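Local coordinates for anaerobically-induced outer membrane porin OprE (Pseudomonas aeruginosa, PDB 4FRX), which forms a beta-barrel of the OprD family in the outer membrane and probably acts as a porin for small solutes, at residues P356-N361 with L386-P391. Numbering follows the deposited sequence.
Sequences PGLTFN and LAYVIP. With C8E ((hydroxyethyloxy)tri(ethyloxy)octane), chain E.
Tyr388 turns the edge of its ring to Leu358: CA of Leu358 lies in the ring plane, and CB of Leu358 sits 3.6 Å from Tyr388 CD1, the two side chains crossing at about a right angle. Chi1 of Tyr388 (-174°) sets CG anti to the backbone N; farther out on the ring, CE1 lies 3.6 Å from Pro356 O. The Phe360 ring has the detergent on one face, where C8E C8 stands 3.5 Å above the plane and off toward the rim, while Leu386 CD1 comes to its edge. That same methyl also meets Leu358 CD1 at 4.0 Å. Leu358, Phe360, Leu386 and Tyr388 share one face of the hairpin, and the bound detergent is consistent with the outward, lipid-facing wall of a porin barrel. Thr359 and Ala387 point to the other face.

The backbone belongs to an antiparallel beta hairpin of that wall, strand 358-370 with 377-389, close to its open end. Thr359 and Ala387 form a hydrogen-bonded pair: Thr359 N gives to Ala387 O at 2.9 Å, and Ala387 N returns a bond to Thr359 O. Toward the open end of the hairpin, Val389 N bonds to Gly357 O at 2.8 Å. Gly357 has a positive phi (98°), a backbone shape that suits glycine, and its CA makes a CA-H...O contact to Val389 O. Beyond it, the rings of Pro356 and Pro391 meet CG to CG at 4.2 Å. On the outer sides of the pair, Leu358 bonds to Phe350 and Tyr388 to Phe400 through the backbone, continuing the barrel both ways.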
ATOM      1  N   PRO A 356     -14.618 -24.263   4.214  1.00 23.20           N
ATOM      2  CA  PRO A 356     -13.746 -23.299   4.888  1.00 24.19           C
ATOM      3  C   PRO A 356     -12.489 -23.046   4.064  1.00 18.95           C
ATOM      4  O   PRO A 356     -11.949 -23.970   3.451  1.00 19.66           O
ATOM      5  CB  PRO A 356     -13.407 -23.996   6.206  1.00 26.74           C
ATOM      6  CG  PRO A 356     -13.518 -25.441   5.900  1.00 26.97           C
ATOM      7  CD  PRO A 356     -14.657 -25.554   4.925  1.00 28.79           C
ATOM      8  N   GLY A 357     -12.060 -21.792   4.013  1.00 19.68           N
ATOM      9  CA  GLY A 357     -10.890 -21.426   3.239  1.00 21.83           C
ATOM     10  C   GLY A 357     -11.198 -20.862   1.863  1.00 18.82           C
ATOM     11  O   GLY A 357     -10.304 -20.313   1.218  1.00 21.39           O
ATOM     12  N   LEU A 358     -12.440 -21.017   1.401  1.00 13.48           N
ATOM     13  CA  LEU A 358     -12.859 -20.448   0.113  1.00 19.57           C
ATOM     14  C   LEU A 358     -13.625 -19.139   0.322  1.00 16.93           C
ATOM     15  O   LEU A 358     -14.584 -19.089   1.093  1.00 18.11           O
ATOM     16  CB  LEU A 358     -13.705 -21.445  -0.709  1.00 14.24           C
ATOM     17  CG  LEU A 358     -14.207 -20.971  -2.088  1.00 16.16           C
ATOM     18  CD1 LEU A 358     -13.088 -20.887  -3.122  1.00 15.94           C
ATOM     19  CD2 LEU A 358     -15.346 -21.836  -2.632  1.00 15.29           C
ATOM     20  N   THR A 359     -13.190 -18.075  -0.350  1.00 14.59           N
ATOM     21  CA  THR A 359     -13.875 -16.786  -0.254  1.00 10.11           C
ATOM     22  C   THR A 359     -14.021 -16.126  -1.629  1.00 11.30           C
ATOM     23  O   THR A 359     -13.203 -16.331  -2.525  1.00 14.72           O
ATOM     24  CB  THR A 359     -13.118 -15.798   0.673  1.00 21.78           C
ATOM     25  OG1 THR A 359     -11.790 -15.608   0.179  1.00 17.02           O
ATOM     26  CG2 THR A 359     -13.050 -16.308   2.111  1.00 16.62           C
ATOM     27  N   PHE A 360     -15.073 -15.337  -1.791  1.00 12.98           N
ATOM     28  CA  PHE A 360     -15.235 -14.527  -2.996  1.00 12.89           C
ATOM     29  C   PHE A 360     -15.471 -13.083  -2.616  1.00 10.65           C
ATOM     30  O   PHE A 360     -16.244 -12.793  -1.710  1.00 14.49           O
ATOM     31  CB  PHE A 360     -16.406 -15.023  -3.851  1.00 13.09           C
ATOM     32  CG  PHE A 360     -16.673 -14.160  -5.048  1.00 14.14           C
ATOM     33  CD1 PHE A 360     -15.902 -14.290  -6.192  1.00 17.10           C
ATOM     34  CD2 PHE A 360     -17.692 -13.215  -5.031  1.00 17.80           C
ATOM     35  CE1 PHE A 360     -16.140 -13.481  -7.299  1.00 18.93           C
ATOM     36  CE2 PHE A 360     -17.938 -12.406  -6.133  1.00 14.90           C
ATOM     37  CZ  PHE A 360     -17.167 -12.541  -7.266  1.00 13.07           C
ATOM     38  N   ASN A 361     -14.820 -12.162  -3.325  1.00 13.65           N
ATOM     39  CA  ASN A 361     -15.100 -10.749  -3.127  1.00 12.73           C
ATOM     40  C   ASN A 361     -15.204  -9.998  -4.449  1.00 11.88           C
ATOM     41  O   ASN A 361     -14.529 -10.341  -5.425  1.00 13.39           O
ATOM     42  CB  ASN A 361     -14.033 -10.108  -2.238  1.00 18.90           C
ATOM     43  CG  ASN A 361     -14.061 -10.652  -0.829  1.00 25.34           C
ATOM     44  OD1 ASN A 361     -13.373 -11.625  -0.508  1.00 31.38           O
ATOM     45  ND2 ASN A 361     -14.866 -10.035   0.020  1.00 24.75           N
ATOM     46  N   LEU A 386     -11.168 -14.293  -6.089  1.00 14.53           N
ATOM     47  CA  LEU A 386     -11.574 -15.616  -5.646  1.00 15.68           C
ATOM     48  C   LEU A 386     -10.340 -16.271  -5.044  1.00 11.55           C
ATOM     49  O   LEU A 386      -9.305 -16.354  -5.697  1.00 10.30           O
ATOM     50  CB  LEU A 386     -12.060 -16.433  -6.845  1.00 18.87           C
ATOM     51  CG  LEU A 386     -12.506 -17.872  -6.575  1.00 16.54           C
ATOM     52  CD1 LEU A 386     -13.746 -17.893  -5.688  1.00 16.61           C
ATOM     53  CD2 LEU A 386     -12.772 -18.593  -7.889  1.00 20.75           C
ATOM     54  N   ALA A 387     -10.436 -16.710  -3.797  1.00 12.79           N
ATOM     55  CA  ALA A 387      -9.291 -17.315  -3.124  1.00 16.32           C
ATOM     56  C   ALA A 387      -9.676 -18.584  -2.386  1.00 15.36           C
ATOM     57  O   ALA A 387     -10.729 -18.655  -1.766  1.00 16.09           O
ATOM     58  CB  ALA A 387      -8.657 -16.328  -2.155  1.00 14.49           C
ATOM     59  N   TYR A 388      -8.805 -19.585  -2.468  1.00 17.24           N
ATOM     60  CA  TYR A 388      -8.942 -20.792  -1.662  1.00 14.82           C
ATOM     61  C   TYR A 388      -7.653 -21.089  -0.909  1.00 14.64           C
ATOM     62  O   TYR A 388      -6.580 -21.274  -1.513  1.00 19.63           O
ATOM     63  CB  TYR A 388      -9.305 -21.997  -2.531  1.00 14.70           C
ATOM     64  CG  TYR A 388      -9.588 -23.241  -1.718  1.00 16.85           C
ATOM     65  CD1 TYR A 388     -10.555 -23.230  -0.722  1.00 19.50           C
ATOM     66  CD2 TYR A 388      -8.890 -24.423  -1.943  1.00 19.97           C
ATOM     67  CE1 TYR A 388     -10.828 -24.361   0.030  1.00 25.28           C
ATOM     68  CE2 TYR A 388      -9.158 -25.565  -1.193  1.00 22.41           C
ATOM     69  CZ  TYR A 388     -10.126 -25.525  -0.211  1.00 26.55           C
ATOM     70  OH  TYR A 388     -10.401 -26.649   0.537  1.00 27.63           O
ATOM     71  N   VAL A 389      -7.759 -21.123   0.410  1.00 17.51           N
ATOM     72  CA  VAL A 389      -6.651 -21.562   1.244  1.00 18.42           C
ATOM     73  C   VAL A 389      -6.997 -22.917   1.862  1.00 22.11           C
ATOM     74  O   VAL A 389      -7.995 -23.043   2.583  1.00 22.46           O
ATOM     75  CB  VAL A 389      -6.334 -20.539   2.342  1.00 19.78           C
ATOM     76  CG1 VAL A 389      -5.269 -21.089   3.307  1.00 23.05           C
ATOM     77  CG2 VAL A 389      -5.879 -19.235   1.725  1.00 25.09           C
ATOM     78  N   ILE A 390      -6.183 -23.928   1.556  1.00 29.80           N
ATOM     79  CA  ILE A 390      -6.407 -25.282   2.071  1.00 25.79           C
ATOM     80  C   ILE A 390      -6.349 -25.264   3.595  1.00 18.99           C
ATOM     81  O   ILE A 390      -5.320 -24.935   4.177  1.00 25.19           O
ATOM     82  CB  ILE A 390      -5.402 -26.298   1.482  1.00 26.95           C
ATOM     83  CG1 ILE A 390      -5.519 -26.326  -0.038  1.00 26.46           C
ATOM     84  CG2 ILE A 390      -5.633 -27.706   2.045  1.00 26.20           C
ATOM     85  CD1 ILE A 390      -4.535 -27.256  -0.713  1.00 30.68           C
ATOM     86  N   PRO A 391      -7.476 -25.606   4.240  1.00 20.08           N
ATOM     87  CA  PRO A 391      -7.696 -25.475   5.682  1.00 21.47           C
ATOM     88  C   PRO A 391      -7.017 -26.546   6.540  1.00 32.90           C
ATOM     89  O   PRO A 391      -6.699 -26.273   7.695  1.00 36.46           O
ATOM     90  CB  PRO A 391      -9.219 -25.582   5.805  1.00 17.13           C
ATOM     91  CG  PRO A 391      -9.622 -26.416   4.667  1.00 20.44           C
ATOM     92  CD  PRO A 391      -8.684 -26.083   3.545  1.00 27.25           C
TER
HETATM   93  C1  C8E E 503     -24.984 -17.760  -2.189  1.00 38.19           C
HETATM   94  C2  C8E E 503     -23.643 -17.074  -1.956  1.00 37.24           C
HETATM   95  C3  C8E E 503     -22.662 -17.390  -3.084  1.00 36.23           C
HETATM   96  C4  C8E E 503     -21.845 -16.156  -3.448  1.00 32.82           C
HETATM   97  C5  C8E E 503     -21.619 -16.072  -4.949  1.00 34.88           C
HETATM   98  C6  C8E E 503     -20.185 -16.470  -5.281  1.00 33.31           C
HETATM   99  C7  C8E E 503     -19.980 -16.660  -6.781  1.00 26.52           C
HETATM  100  C8  C8E E 503     -18.507 -16.515  -7.122  1.00 32.38           C
HETATM  101  O9  C8E E 503     -18.114 -17.513  -8.033  1.00 35.77           O
HETATM  102  C10 C8E E 503     -17.955 -17.008  -9.336  1.00 31.84           C
HETATM  103  C11 C8E E 503     -16.781 -17.714 -10.004  1.00 28.70           C